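Local structure of mitochondrial dynamics protein MID49 (Mus musculus, 4WOY) at residues 43-48 with 115-120; 73-78 with 178-183; 97-102 with 121-126. The protein is required for mitochondrial fission, promotes recruitment of the dynamin-related GTPase Drp1 (DNM1L) to the mitochondrial surface and regulates its GTPase activity. The protein carries 1 engineered substitution. One frame throughout, in Å; residues are numbered along the deposited sequence.

Contact 1. Residues 43-48 with 115-120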
ATOM      1  N   PHE A  43      -2.832   0.357  26.156  1.00 42.90           N
ATOM      2  CA  PHE A  43      -3.279   1.714  25.848  1.00 43.31           C
ATOM      3  C   PHE A  43      -4.791   1.822  25.742  1.00 48.96           C
ATOM      4  O   PHE A  43      -5.301   2.251  24.709  1.00 50.32           O
ATOM      5  CB  PHE A  43      -2.656   2.195  24.537  1.00 41.43           C
ATOM      6  CG  PHE A  43      -1.160   2.207  24.549  1.00 54.60           C
ATOM      7  CD1 PHE A  43      -0.462   3.284  25.084  1.00 59.25           C
ATOM      8  CD2 PHE A  43      -0.446   1.129  24.058  1.00 49.17           C
ATOM      9  CE1 PHE A  43       0.926   3.295  25.104  1.00 49.61           C
ATOM     10  CE2 PHE A  43       0.938   1.132  24.089  1.00 52.87           C
ATOM     11  CZ  PHE A  43       1.625   2.217  24.612  1.00 53.00           C
ATOM     12  N   PRO A  44      -5.510   1.470  26.822  1.00 55.56           N
ATOM     13  CA  PRO A  44      -6.971   1.554  26.809  1.00 50.38           C
ATOM     14  C   PRO A  44      -7.486   2.994  26.649  1.00 51.95           C
ATOM     15  O   PRO A  44      -8.610   3.170  26.183  1.00 54.10           O
ATOM     16  CB  PRO A  44      -7.359   0.960  28.168  1.00 52.88           C
ATOM     17  CG  PRO A  44      -6.198   1.255  29.023  1.00 53.16           C
ATOM     18  CD  PRO A  44      -5.008   1.076  28.155  1.00 49.65           C
ATOM     19  N   GLU A  45      -6.702   3.994  27.051  1.00 42.99           N
ATOM     20  CA  GLU A  45      -7.086   5.390  26.875  1.00 42.14           C
ATOM     21  C   GLU A  45      -6.999   5.849  25.391  1.00 41.10           C
ATOM     22  O   GLU A  45      -7.515   6.913  25.030  1.00 42.63           O
ATOM     23  CB  GLU A  45      -6.232   6.306  27.755  1.00 42.43           C
ATOM     24  CG  GLU A  45      -4.827   6.578  27.235  1.00 42.41           C
ATOM     25  CD  GLU A  45      -3.821   5.494  27.586  1.00 46.61           C
ATOM     26  OE1 GLU A  45      -4.224   4.371  27.958  1.00 43.35           O
ATOM     27  OE2 GLU A  45      -2.610   5.787  27.475  1.00 52.42           O
ATOM     28  N   LEU A  46      -6.311   5.088  24.541  1.00 47.41           N
ATOM     29  CA  LEU A  46      -6.223   5.457  23.125  1.00 49.58           C
ATOM     30  C   LEU A  46      -7.237   4.661  22.321  1.00 53.02           C
ATOM     31  O   LEU A  46      -7.087   3.444  22.161  1.00 47.21           O
ATOM     32  CB  LEU A  46      -4.820   5.221  22.574  1.00 39.06           C
ATOM     33  CG  LEU A  46      -3.676   5.873  23.338  1.00 42.47           C
ATOM     34  CD1 LEU A  46      -2.356   5.504  22.670  1.00 40.33           C
ATOM     35  CD2 LEU A  46      -3.875   7.398  23.395  1.00 40.78           C
ATOM     36  N   PRO A  47      -8.265   5.353  21.797  1.00 48.17           N
ATOM     37  CA  PRO A  47      -9.371   4.681  21.119  1.00 50.71           C
ATOM     38  C   PRO A  47      -9.028   4.323  19.670  1.00 43.02           C
ATOM     39  O   PRO A  47      -9.424   5.027  18.741  1.00 39.10           O
ATOM     40  CB  PRO A  47     -10.504   5.720  21.194  1.00 43.98           C
ATOM     41  CG  PRO A  47      -9.785   7.016  21.170  1.00 46.70           C
ATOM     42  CD  PRO A  47      -8.489   6.803  21.913  1.00 45.37           C
ATOM     43  N   PHE A  48      -8.267   3.246  19.505  1.00 37.69           N
ATOM     44  CA  PHE A  48      -8.067   2.627  18.216  1.00 33.74           C
ATOM     45  C   PHE A  48      -9.233   1.668  17.949  1.00 42.32           C
ATOM     46  O   PHE A  48      -9.788   1.065  18.863  1.00 36.92           O
ATOM     47  CB  PHE A  48      -6.724   1.873  18.162  1.00 33.87           C
ATOM     48  CG  PHE A  48      -5.501   2.766  18.155  1.00 34.76           C
ATOM     49  CD1 PHE A  48      -5.076   3.378  16.987  1.00 37.50           C
ATOM     50  CD2 PHE A  48      -4.763   2.965  19.313  1.00 32.28           C
ATOM     51  CE1 PHE A  48      -3.953   4.188  16.976  1.00 37.86           C
ATOM     52  CE2 PHE A  48      -3.627   3.759  19.316  1.00 31.35           C
ATOM     53  CZ  PHE A  48      -3.223   4.388  18.144  1.00 38.65           C
ATOM     54  N   TRP A 115      -5.994  12.014  22.026  1.00 33.40           N
ATOM     55  CA  TRP A 115      -5.030  12.179  20.966  1.00 31.70           C
ATOM     56  C   TRP A 115      -4.180  13.456  21.128  1.00 41.33           C
ATOM     57  O   TRP A 115      -3.193  13.642  20.388  1.00 36.65           O
ATOM     58  CB  TRP A 115      -5.743  12.193  19.613  1.00 30.96           C
ATOM     59  CG  TRP A 115      -6.564  10.957  19.343  1.00 31.24           C
ATOM     60  CD1 TRP A 115      -7.929  10.891  19.201  1.00 36.88           C
ATOM     61  CD2 TRP A 115      -6.075   9.608  19.176  1.00 38.57           C
ATOM     62  NE1 TRP A 115      -8.313   9.587  18.957  1.00 33.84           N
ATOM     63  CE2 TRP A 115      -7.199   8.785  18.938  1.00 36.65           C
ATOM     64  CE3 TRP A 115      -4.802   9.018  19.227  1.00 33.67           C
ATOM     65  CZ2 TRP A 115      -7.083   7.399  18.747  1.00 36.42           C
ATOM     66  CZ3 TRP A 115      -4.689   7.642  19.022  1.00 34.38           C
ATOM     67  CH2 TRP A 115      -5.822   6.852  18.784  1.00 41.95           C
ATOM     68  N   ASP A 116      -4.560  14.340  22.062  1.00 38.91           N
ATOM     69  CA  ASP A 116      -3.848  15.622  22.210  1.00 47.75           C
ATOM     70  C   ASP A 116      -2.359  15.450  22.578  1.00 41.22           C
ATOM     71  O   ASP A 116      -1.538  16.297  22.219  1.00 34.25           O
ATOM     72  CB  ASP A 116      -4.504  16.526  23.256  1.00 44.94           C
ATOM     73  CG  ASP A 116      -5.821  17.108  22.793  1.00 43.58           C
ATOM     74  OD1 ASP A 116      -6.119  17.075  21.581  1.00 38.55           O
ATOM     75  OD2 ASP A 116      -6.556  17.622  23.658  1.00 46.88           O
ATOM     76  N   ARG A 117      -2.001  14.353  23.247  1.00 33.28           N
ATOM     77  CA  ARG A 117      -0.596  14.137  23.603  1.00 35.21           C
ATOM     78  C   ARG A 117       0.304  13.936  22.367  1.00 35.21           C
ATOM     79  O   ARG A 117       1.531  14.025  22.467  1.00 41.44           O
ATOM     80  CB  ARG A 117      -0.446  12.953  24.537  1.00 34.60           C
ATOM     81  CG  ARG A 117      -0.760  11.664  23.891  1.00 44.49           C
ATOM     82  CD  ARG A 117      -0.421  10.523  24.817  1.00 50.28           C
ATOM     83  NE  ARG A 117       0.988  10.188  24.730  1.00 51.12           N
ATOM     84  CZ  ARG A 117       1.493   9.023  25.122  1.00 55.55           C
ATOM     85  NH1 ARG A 117       0.698   8.083  25.634  1.00 53.01           N
ATOM     86  NH2 ARG A 117       2.795   8.796  24.995  1.00 60.58           N
ATOM     87  N   PHE A 118      -0.304  13.668  21.214  1.00 37.01           N
ATOM     88  CA  PHE A 118       0.440  13.536  19.969  1.00 34.40           C
ATOM     89  C   PHE A 118       0.424  14.819  19.163  1.00 33.66           C
ATOM     90  O   PHE A 118       0.802  14.832  17.988  1.00 29.02           O
ATOM     91  CB  PHE A 118      -0.127  12.375  19.152  1.00 39.11           C
ATOM     92  CG  PHE A 118      -0.220  11.114  19.937  1.00 37.91           C
ATOM     93  CD1 PHE A 118       0.943  10.425  20.294  1.00 34.07           C
ATOM     94  CD2 PHE A 118      -1.454  10.650  20.390  1.00 33.01           C
ATOM     95  CE1 PHE A 118       0.871   9.260  21.060  1.00 42.06           C
ATOM     96  CE2 PHE A 118      -1.534   9.490  21.157  1.00 38.30           C
ATOM     97  CZ  PHE A 118      -0.360   8.795  21.499  1.00 37.76           C
ATOM     98  N   LEU A 119      -0.035  15.901  19.780  1.00 34.95           N
ATOM     99  CA  LEU A 119      -0.007  17.189  19.116  1.00 35.74           C
ATOM    100  C   LEU A 119       1.402  17.776  19.054  1.00 40.63           C
ATOM    101  O   LEU A 119       2.108  17.831  20.050  1.00 47.85           O
ATOM    102  CB  LEU A 119      -0.942  18.173  19.824  1.00 37.18           C
ATOM    103  CG  LEU A 119      -2.447  18.091  19.603  1.00 40.22           C
ATOM    104  CD1 LEU A 119      -3.080  19.179  20.436  1.00 37.14           C
ATOM    105  CD2 LEU A 119      -2.749  18.302  18.145  1.00 33.10           C
ATOM    106  N   VAL A 120       1.811  18.175  17.860  1.00 37.71           N
ATOM    107  CA  VAL A 120       2.925  19.090  17.665  1.00 45.70           C
ATOM    108  C   VAL A 120       2.356  20.401  17.152  1.00 52.95           C
ATOM    109  O   VAL A 120       1.778  20.430  16.075  1.00 38.58           O
ATOM    110  CB  VAL A 120       3.965  18.529  16.686  1.00 33.60           C
ATOM    111  CG1 VAL A 120       5.041  19.569  16.400  1.00 31.68           C
ATOM    112  CG2 VAL A 120       4.581  17.316  17.282  1.00 34.74           C
TER
HETATM  113  O   HOH W   1      -1.931   8.246  26.643  1.00 37.58           O
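Trp115 and Phe48 share one first-torsion setting, with CG beside the backbone N and anti to the carbonyl carbon (chi1 -57° in Trp115), and the turn of the indole about its second torsion (chi2 115°) presents the CH2 edge to the phenyl face. The Trp115 corner atom CH2 stands over the centre of the Phe48 ring, 3.6 Å from its CZ, and with the planes 81° apart the pair is a T-shaped (edge-to-face) stack. The next atom of the indole, CZ2, lies 3.3 Å from Pro47 O, which sits in the plane of the ring system. Pro47 also comes over the indole from above: its CD is 3.5 Å from Trp115 CZ2 and displaced toward the rim, so carbonyl and pyrrolidine of a single residue meet the same aromatic corner at its edge and over one face.

The chain at 43-48 leaves helix 18-42 through a type I beta turn from Phe43 to Leu46, followed by an inverse gamma turn centred on Pro47. These two turns lead toward strand 52-54 in the nucleotidyltransferase-like part of the receptor. The facing segment, 115-120, passes from a 3-10 turn into a short strand, and Trp115 NE1 is held by Glu76 O.

Beside the aromatic pair, Leu46 and Phe118 come tip to tip, Leu46 CD2 touching the ring edge 3.9 Å from Phe118 CE2. Arg117 lays its own CG over the centre of the Phe118 ring. Toward solvent the chemistry turns polar. Glu45 OE2 and Arg117 NH1 are 4.4 Å apart, too far for a salt bridge, and a water joins them: it donates to Glu45 OE2 at 2.7 Å and accepts from Arg117 NH1 at 2.8 Å, in the plane of the guanidinium.

Contact 2. Residues 73-78 with 178-183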
ATOM      1  N   ALA A  73      -4.683  -0.029  11.746  1.00 40.34           N
ATOM      2  CA  ALA A  73      -5.084   0.348  13.100  1.00 41.46           C
ATOM      3  C   ALA A  73      -5.761   1.732  13.049  1.00 41.13           C
ATOM      4  O   ALA A  73      -5.082   2.762  13.038  1.00 37.58           O
ATOM      5  CB  ALA A  73      -3.876   0.345  14.058  1.00 34.45           C
ATOM      6  N   PRO A  74      -7.102   1.753  12.960  1.00 36.48           N
ATOM      7  CA  PRO A  74      -7.815   3.031  12.793  1.00 30.24           C
ATOM      8  C   PRO A  74      -7.911   3.850  14.070  1.00 34.41           C
ATOM      9  O   PRO A  74      -8.321   3.350  15.106  1.00 35.80           O
ATOM     10  CB  PRO A  74      -9.205   2.605  12.310  1.00 31.62           C
ATOM     11  CG  PRO A  74      -9.368   1.186  12.792  1.00 34.24           C
ATOM     12  CD  PRO A  74      -7.989   0.583  12.795  1.00 31.76           C
ATOM     13  N   LEU A  75      -7.512   5.113  13.978  1.00 34.05           N
ATOM     14  CA  LEU A  75      -7.715   6.052  15.066  1.00 32.94           C
ATOM     15  C   LEU A  75      -9.180   6.432  15.083  1.00 32.06           C
ATOM     16  O   LEU A  75      -9.774   6.623  14.013  1.00 36.39           O
ATOM     17  CB  LEU A  75      -6.849   7.296  14.881  1.00 42.41           C
ATOM     18  CG  LEU A  75      -5.365   7.212  15.227  1.00 43.18           C
ATOM     19  CD1 LEU A  75      -4.570   6.518  14.114  1.00 27.33           C
ATOM     20  CD2 LEU A  75      -4.849   8.617  15.531  1.00 35.97           C
ATOM     21  N   GLU A  76      -9.790   6.487  16.265  1.00 32.45           N
ATOM     22  CA  GLU A  76     -11.156   7.000  16.328  1.00 34.09           C
ATOM     23  C   GLU A  76     -11.098   8.449  16.777  1.00 37.09           C
ATOM     24  O   GLU A  76     -10.932   8.721  17.961  1.00 43.94           O
ATOM     25  CB  GLU A  76     -12.035   6.167  17.258  1.00 35.99           C
ATOM     26  CG  GLU A  76     -12.237   4.753  16.724  1.00 40.45           C
ATOM     27  CD  GLU A  76     -12.945   3.825  17.673  1.00 46.29           C
ATOM     28  OE1 GLU A  76     -13.144   4.179  18.864  1.00 44.61           O
ATOM     29  OE2 GLU A  76     -13.313   2.729  17.203  1.00 50.00           O
ATOM     30  N   LEU A  77     -11.226   9.373  15.826  1.00 33.92           N
ATOM     31  CA  LEU A  77     -11.166  10.794  16.148  1.00 36.89           C
ATOM     32  C   LEU A  77     -12.552  11.343  16.558  1.00 36.41           C
ATOM     33  O   LEU A  77     -13.573  10.945  16.001  1.00 39.97           O
ATOM     34  CB  LEU A  77     -10.606  11.577  14.957  1.00 36.57           C
ATOM     35  CG  LEU A  77      -9.176  11.248  14.510  1.00 37.08           C
ATOM     36  CD1 LEU A  77      -8.736  12.109  13.320  1.00 33.05           C
ATOM     37  CD2 LEU A  77      -8.218  11.408  15.674  1.00 30.46           C
ATOM     38  N   GLU A  78     -12.594  12.215  17.558  1.00 37.24           N
ATOM     39  CA  GLU A  78     -13.855  12.889  17.916  1.00 39.73           C
ATOM     40  C   GLU A  78     -14.402  13.683  16.724  1.00 40.29           C
ATOM     41  O   GLU A  78     -13.684  14.460  16.111  1.00 52.01           O
ATOM     42  CB  GLU A  78     -13.686  13.826  19.125  1.00 40.51           C
ATOM     43  CG  GLU A  78     -13.209  13.149  20.410  1.00 47.98           C
ATOM     44  CD  GLU A  78     -11.690  12.952  20.475  1.00 48.28           C
ATOM     45  OE1 GLU A  78     -10.998  13.147  19.452  1.00 36.35           O
ATOM     46  OE2 GLU A  78     -11.188  12.609  21.562  1.00 46.82           O
ATOM     47  N   VAL A 178       2.283  -2.310   9.726  1.00 46.33           N
ATOM     48  CA  VAL A 178       1.354  -1.813  10.730  1.00 46.61           C
ATOM     49  C   VAL A 178       1.037  -0.366  10.407  1.00 43.15           C
ATOM     50  O   VAL A 178       1.919   0.495  10.470  1.00 44.62           O
ATOM     51  CB  VAL A 178       1.916  -1.910  12.139  1.00 53.78           C
ATOM     52  CG1 VAL A 178       0.876  -1.454  13.131  1.00 51.71           C
ATOM     53  CG2 VAL A 178       2.365  -3.332  12.432  1.00 57.45           C
ATOM     54  N   LEU A 179      -0.218  -0.111  10.034  1.00 33.65           N
ATOM     55  CA  LEU A 179      -0.611   1.207   9.560  1.00 35.04           C
ATOM     56  C   LEU A 179      -1.643   1.866  10.447  1.00 32.23           C
ATOM     57  O   LEU A 179      -2.807   1.446  10.471  1.00 40.12           O
ATOM     58  CB  LEU A 179      -1.160   1.115   8.140  1.00 32.72           C
ATOM     59  CG  LEU A 179      -0.234   0.499   7.099  1.00 38.44           C
ATOM     60  CD1 LEU A 179      -1.048   0.104   5.874  1.00 31.06           C
ATOM     61  CD2 LEU A 179       0.897   1.476   6.717  1.00 35.40           C
ATOM     62  N   MET A 180      -1.229   2.917  11.156  1.00 31.46           N
ATOM     63  CA  MET A 180      -2.205   3.743  11.897  1.00 36.07           C
ATOM     64  C   MET A 180      -2.898   4.675  10.904  1.00 29.48           C
ATOM     65  O   MET A 180      -2.236   5.399  10.163  1.00 26.98           O
ATOM     66  CB  MET A 180      -1.542   4.544  13.025  1.00 34.75           C
ATOM     67  CG  MET A 180      -1.164   3.698  14.259  1.00 36.74           C
ATOM     68  SD  MET A 180      -0.187   4.576  15.491  1.00 49.59           S
ATOM     69  CE  MET A 180       1.268   5.049  14.556  1.00 33.08           C
ATOM     70  N   VAL A 181      -4.220   4.634  10.851  1.00 36.33           N
ATOM     71  CA  VAL A 181      -4.920   5.314   9.779  1.00 32.60           C
ATOM     72  C   VAL A 181      -6.066   6.182  10.283  1.00 35.28           C
ATOM     73  O   VAL A 181      -6.639   5.911  11.351  1.00 34.85           O
ATOM     74  CB  VAL A 181      -5.435   4.298   8.734  1.00 33.94           C
ATOM     75  CG1 VAL A 181      -4.272   3.456   8.187  1.00 26.97           C
ATOM     76  CG2 VAL A 181      -6.497   3.382   9.329  1.00 34.41           C
ATOM     77  N   VAL A 182      -6.343   7.264   9.541  1.00 36.30           N
ATOM     78  CA  VAL A 182      -7.549   8.087   9.753  1.00 38.46           C
ATOM     79  C   VAL A 182      -8.334   8.132   8.414  1.00 36.99           C
ATOM     80  O   VAL A 182      -7.723   7.964   7.333  1.00 32.80           O
ATOM     81  CB  VAL A 182      -7.205   9.526  10.262  1.00 47.24           C
ATOM     82  CG1 VAL A 182      -6.305   9.482  11.490  1.00 39.68           C
ATOM     83  CG2 VAL A 182      -6.542  10.321   9.210  1.00 48.81           C
ATOM     84  N   PRO A 183      -9.675   8.372   8.467  1.00 37.25           N
ATOM     85  CA  PRO A 183     -10.573   8.235   7.295  1.00 44.49           C
ATOM     86  C   PRO A 183     -10.361   9.123   6.051  1.00 55.20           C
ATOM     87  O   PRO A 183     -10.857   8.734   5.000  1.00 81.48           O
ATOM     88  CB  PRO A 183     -11.961   8.523   7.884  1.00 42.38           C
ATOM     89  CG  PRO A 183     -11.858   8.091   9.300  1.00 40.80           C
ATOM     90  CD  PRO A 183     -10.448   8.487   9.717  1.00 44.47           C
TER
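Ala73 reaches both ways into the neighbouring strand: its N donates to Leu179 O over 2.7 Å in an almost straight bond (178° at the hydrogen), while its O receives Val181 N at 3.0 Å. Val181 continues the ladder by offering its own O to Leu75 N at 2.9 Å. Ala73 thus bonds Leu179 and Val181, and Val181 bonds Ala73 and Leu75, the alternation that defines a parallel beta pairing. In this register the nitrogen of residue 74 does not face the partner strand, so a proline is accommodated. Two CA-H...O contacts supplement the ladder, from Met180 CA to Ala73 O at 3.2 Å and from Pro74 CA to Val181 O.

Side chains sort by face. Pro74 and Val181 share one, where Pro74 CB comes 4.1 Å from Val181 CG2. Ala73 and Met180 occupy the other. Past the end of the strand, Leu75 turns CD1 back over the partner (chi2 79°), to within 3.8 Å of Met180 CB, and Leu77 follows, its CD1 4.0 Å from Val182 CG1. Apolar packing therefore outlasts the backbone bonds by two residues.

Strand 173-182 lies inside the mixed sheet of the nucleotidyltransferase-like fold, pairing in addition with strands 162-166 and 191-193. Helix 126-139 lies against Met180 through Leu129 and Leu133, whereas Val181 rests on Leu193 of strand 191-193.

Contact 3. Residues 97-102 with 121-126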
ATOM      1  N   CYS A  97       0.743  14.342   0.812  1.00 55.78           N
ATOM      2  CA  CYS A  97       0.464  14.348   2.258  1.00 46.91           C
ATOM      3  C   CYS A  97      -0.751  15.160   2.669  1.00 36.60           C
ATOM      4  O   CYS A  97      -1.339  15.887   1.889  1.00 48.63           O
ATOM      5  CB  CYS A  97       1.665  14.878   3.050  1.00 41.11           C
ATOM      6  SG  CYS A  97       3.187  13.973   2.829  1.00 41.62           S
ATOM      7  N   TRP A  98      -1.116  15.023   3.931  1.00 42.29           N
ATOM      8  CA  TRP A  98      -2.262  15.726   4.497  1.00 43.46           C
ATOM      9  C   TRP A  98      -1.989  16.058   5.968  1.00 38.23           C
ATOM     10  O   TRP A  98      -1.304  15.285   6.665  1.00 34.50           O
ATOM     11  CB  TRP A  98      -3.540  14.873   4.358  1.00 39.50           C
ATOM     12  CG  TRP A  98      -4.216  14.960   3.012  1.00 47.19           C
ATOM     13  CD1 TRP A  98      -3.770  14.464   1.804  1.00 49.47           C
ATOM     14  CD2 TRP A  98      -5.473  15.584   2.740  1.00 47.68           C
ATOM     15  NE1 TRP A  98      -4.671  14.753   0.808  1.00 57.35           N
ATOM     16  CE2 TRP A  98      -5.728  15.434   1.356  1.00 52.21           C
ATOM     17  CE3 TRP A  98      -6.405  16.252   3.531  1.00 50.64           C
ATOM     18  CZ2 TRP A  98      -6.874  15.923   0.758  1.00 60.35           C
ATOM     19  CZ3 TRP A  98      -7.559  16.739   2.930  1.00 66.77           C
ATOM     20  CH2 TRP A  98      -7.782  16.566   1.560  1.00 73.02           C
ATOM     21  N   ALA A  99      -2.505  17.196   6.440  1.00 36.00           N
ATOM     22  CA  ALA A  99      -2.379  17.534   7.863  1.00 38.12           C
ATOM     23  C   ALA A  99      -3.702  17.278   8.564  1.00 32.89           C
ATOM     24  O   ALA A  99      -4.769  17.323   7.956  1.00 31.47           O
ATOM     25  CB  ALA A  99      -1.932  18.963   8.076  1.00 30.21           C
ATOM     26  N   VAL A 100      -3.607  16.964   9.842  1.00 39.14           N
ATOM     27  CA  VAL A 100      -4.766  16.730  10.672  1.00 32.87           C
ATOM     28  C   VAL A 100      -4.751  17.831  11.748  1.00 37.70           C
ATOM     29  O   VAL A 100      -3.899  17.837  12.645  1.00 39.71           O
ATOM     30  CB  VAL A 100      -4.758  15.282  11.290  1.00 40.33           C
ATOM     31  CG1 VAL A 100      -5.983  15.041  12.126  1.00 37.33           C
ATOM     32  CG2 VAL A 100      -4.665  14.220  10.201  1.00 32.17           C
ATOM     33  N   ARG A 101      -5.690  18.772  11.626  1.00 39.25           N
ATOM     34  CA  ARG A 101      -5.715  19.997  12.422  1.00 34.43           C
ATOM     35  C   ARG A 101      -6.650  19.846  13.611  1.00 42.94           C
ATOM     36  O   ARG A 101      -7.817  19.477  13.475  1.00 44.27           O
ATOM     37  CB  ARG A 101      -6.167  21.185  11.556  1.00 43.08           C
ATOM     38  CG  ARG A 101      -6.063  22.556  12.206  1.00 44.39           C
ATOM     39  CD  ARG A 101      -6.817  23.628  11.393  1.00 49.43           C
ATOM     40  NE  ARG A 101      -6.012  24.192  10.313  1.00 67.81           N
ATOM     41  CZ  ARG A 101      -6.504  24.626   9.153  1.00 81.33           C
ATOM     42  NH1 ARG A 101      -7.814  24.548   8.898  1.00 95.20           N
ATOM     43  NH2 ARG A 101      -5.682  25.128   8.235  1.00 82.23           N
ATOM     44  N   ARG A 102      -6.129  20.136  14.782  1.00 32.55           N
ATOM     45  CA  ARG A 102      -6.926  20.156  15.977  1.00 38.65           C
ATOM     46  C   ARG A 102      -7.791  21.409  15.905  1.00 43.84           C
ATOM     47  O   ARG A 102      -7.347  22.453  15.436  1.00 45.26           O
ATOM     48  CB  ARG A 102      -6.043  20.112  17.218  1.00 33.29           C
ATOM     49  CG  ARG A 102      -6.806  20.209  18.518  1.00 38.30           C
ATOM     50  CD  ARG A 102      -7.817  19.085  18.739  1.00 34.89           C
ATOM     51  NE  ARG A 102      -7.993  18.909  20.180  1.00 38.53           N
ATOM     52  CZ  ARG A 102      -8.788  19.659  20.941  1.00 39.00           C
ATOM     53  NH1 ARG A 102      -9.513  20.631  20.404  1.00 39.19           N
ATOM     54  NH2 ARG A 102      -8.862  19.440  22.248  1.00 39.14           N
ATOM     55  N   GLY A 121       2.459  21.461  17.946  1.00 82.90           N
ATOM     56  CA  GLY A 121       1.684  22.666  17.713  1.00 75.96           C
ATOM     57  C   GLY A 121       0.193  22.401  17.716  1.00 67.95           C
ATOM     58  O   GLY A 121      -0.349  21.890  18.689  1.00 84.56           O
ATOM     59  N   GLY A 122      -0.470  22.729  16.613  1.00 45.00           N
ATOM     60  CA  GLY A 122      -1.898  22.495  16.481  1.00 65.31           C
ATOM     61  C   GLY A 122      -2.303  21.348  15.560  1.00 43.71           C
ATOM     62  O   GLY A 122      -3.433  21.297  15.082  1.00 39.97           O
ATOM     63  N   TYR A 123      -1.364  20.447  15.292  1.00 44.36           N
ATOM     64  CA  TYR A 123      -1.624  19.317  14.431  1.00 44.19           C
ATOM     65  C   TYR A 123      -1.293  18.007  15.082  1.00 38.02           C
ATOM     66  O   TYR A 123      -0.311  17.897  15.820  1.00 42.11           O
ATOM     67  CB  TYR A 123      -0.815  19.453  13.150  1.00 29.37           C
ATOM     68  CG  TYR A 123      -1.215  20.655  12.336  1.00 41.86           C
ATOM     69  CD1 TYR A 123      -2.236  20.567  11.382  1.00 35.87           C
ATOM     70  CD2 TYR A 123      -0.591  21.885  12.529  1.00 39.11           C
ATOM     71  CE1 TYR A 123      -2.620  21.683  10.637  1.00 42.18           C
ATOM     72  CE2 TYR A 123      -0.966  23.015  11.784  1.00 45.90           C
ATOM     73  CZ  TYR A 123      -1.986  22.902  10.854  1.00 47.71           C
ATOM     74  OH  TYR A 123      -2.354  23.995  10.106  1.00 62.09           O
ATOM     75  N   LEU A 124      -2.104  17.006  14.777  1.00 39.97           N
ATOM     76  CA  LEU A 124      -1.844  15.652  15.207  1.00 27.58           C
ATOM     77  C   LEU A 124      -0.677  15.072  14.411  1.00 32.20           C
ATOM     78  O   LEU A 124      -0.765  14.901  13.193  1.00 39.04           O
ATOM     79  CB  LEU A 124      -3.087  14.792  15.012  1.00 28.04           C
ATOM     80  CG  LEU A 124      -3.043  13.347  15.475  1.00 42.35           C
ATOM     81  CD1 LEU A 124      -2.856  13.310  16.962  1.00 27.93           C
ATOM     82  CD2 LEU A 124      -4.344  12.695  15.074  1.00 43.60           C
ATOM     83  N   SER A 125       0.413  14.769  15.110  1.00 29.91           N
ATOM     84  CA  SER A 125       1.664  14.412  14.445  1.00 35.56           C
ATOM     85  C   SER A 125       1.777  12.921  14.152  1.00 30.51           C
ATOM     86  O   SER A 125       1.857  12.133  15.067  1.00 36.61           O
ATOM     87  CB  SER A 125       2.862  14.836  15.292  1.00 31.07           C
ATOM     88  OG  SER A 125       4.076  14.403  14.688  1.00 28.99           O
ATOM     89  N   SER A 126       1.831  12.549  12.880  1.00 33.51           N
ATOM     90  CA  SER A 126       2.047  11.155  12.547  1.00 45.88           C
ATOM     91  C   SER A 126       3.403  10.688  13.112  1.00 40.50           C
ATOM     92  O   SER A 126       3.498   9.580  13.625  1.00 33.62           O
ATOM     93  CB  SER A 126       1.945  10.942  11.030  1.00 41.67           C
ATOM     94  OG  SER A 126       2.998  11.578  10.356  1.00 46.45           O
TER
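Tyr123 leans across strand 97-102, its side chain passing from Val100 O to Ala99 and then to Arg101. CB lies 3.5 Å from Val100 O. With CG set beside the backbone N (chi1 -64°), the ring begins close to that carbonyl oxygen, which stays at its edge, 3.4 Å from CD1. The same CD1 touches Ala99 CB at 3.7 Å. One atom further, CE1 packs 3.7 Å from Arg101 CB, and at the tip OH stands 3.7 Å from Arg101 NE, near the plane of the guanidinium but too distant to count as a hydrogen bond. Tyr123 and Arg101 therefore run side by side and point the same way, with ring and guanidinium planes 55° apart.

Two backbone bonds fix this register. Leu124 N donates to Val100 O at 2.9 Å, and Arg102 N donates to Gly122 O at 3.0 Å; residue numbers run in opposite senses, and Arg101 with Tyr123 forms the non-hydrogen-bonded pair between the two bonds. Val100 O also receives a CA-H...O contact from Tyr123, so one oxygen serves two donors. On the buried flank, Val100 and Leu124 lie alongside each other, with Val100 CG1 4.1 Å from Leu124 CB.

Residues 121 and 122 form the tip of the small hairpin of strands 119-120 and 123-124; Gly121 is poorly ordered there, and its modelled positive phi would suit a glycine. The polar end of Arg102 is engaged by Asp116, in a salt bridge through NE, and by His108 O through NH2. Strand 97-102 pairs antiparallel with strands 82-86 and 205-208 in the large sheet, and directly after the hairpin Ser125 takes the N-cap position of helix 126-139, its OG bonded to Val128 N.

The three contacts make a graded series. Contact 2 is buried and belongs to the main sheet: a parallel ladder of backbone bonds with aliphatic flanks. Contact 3 is partly buried and joins that sheet to a small hairpin through a single bridge, with a tyrosine-arginine pair on its solvent side. Contact 1, also partly buried, relies mainly on side chains, aromatic inside and water-mediated at the surface. They adjoin one another. Pro47 O of contact 1 probably accepts a hydrogen bond from Glu76 N of contact 2; Leu75 and Leu77 in turn pack on Leu124 of contact 3, while Phe118 O and Ser125 N link contacts 1 and 3.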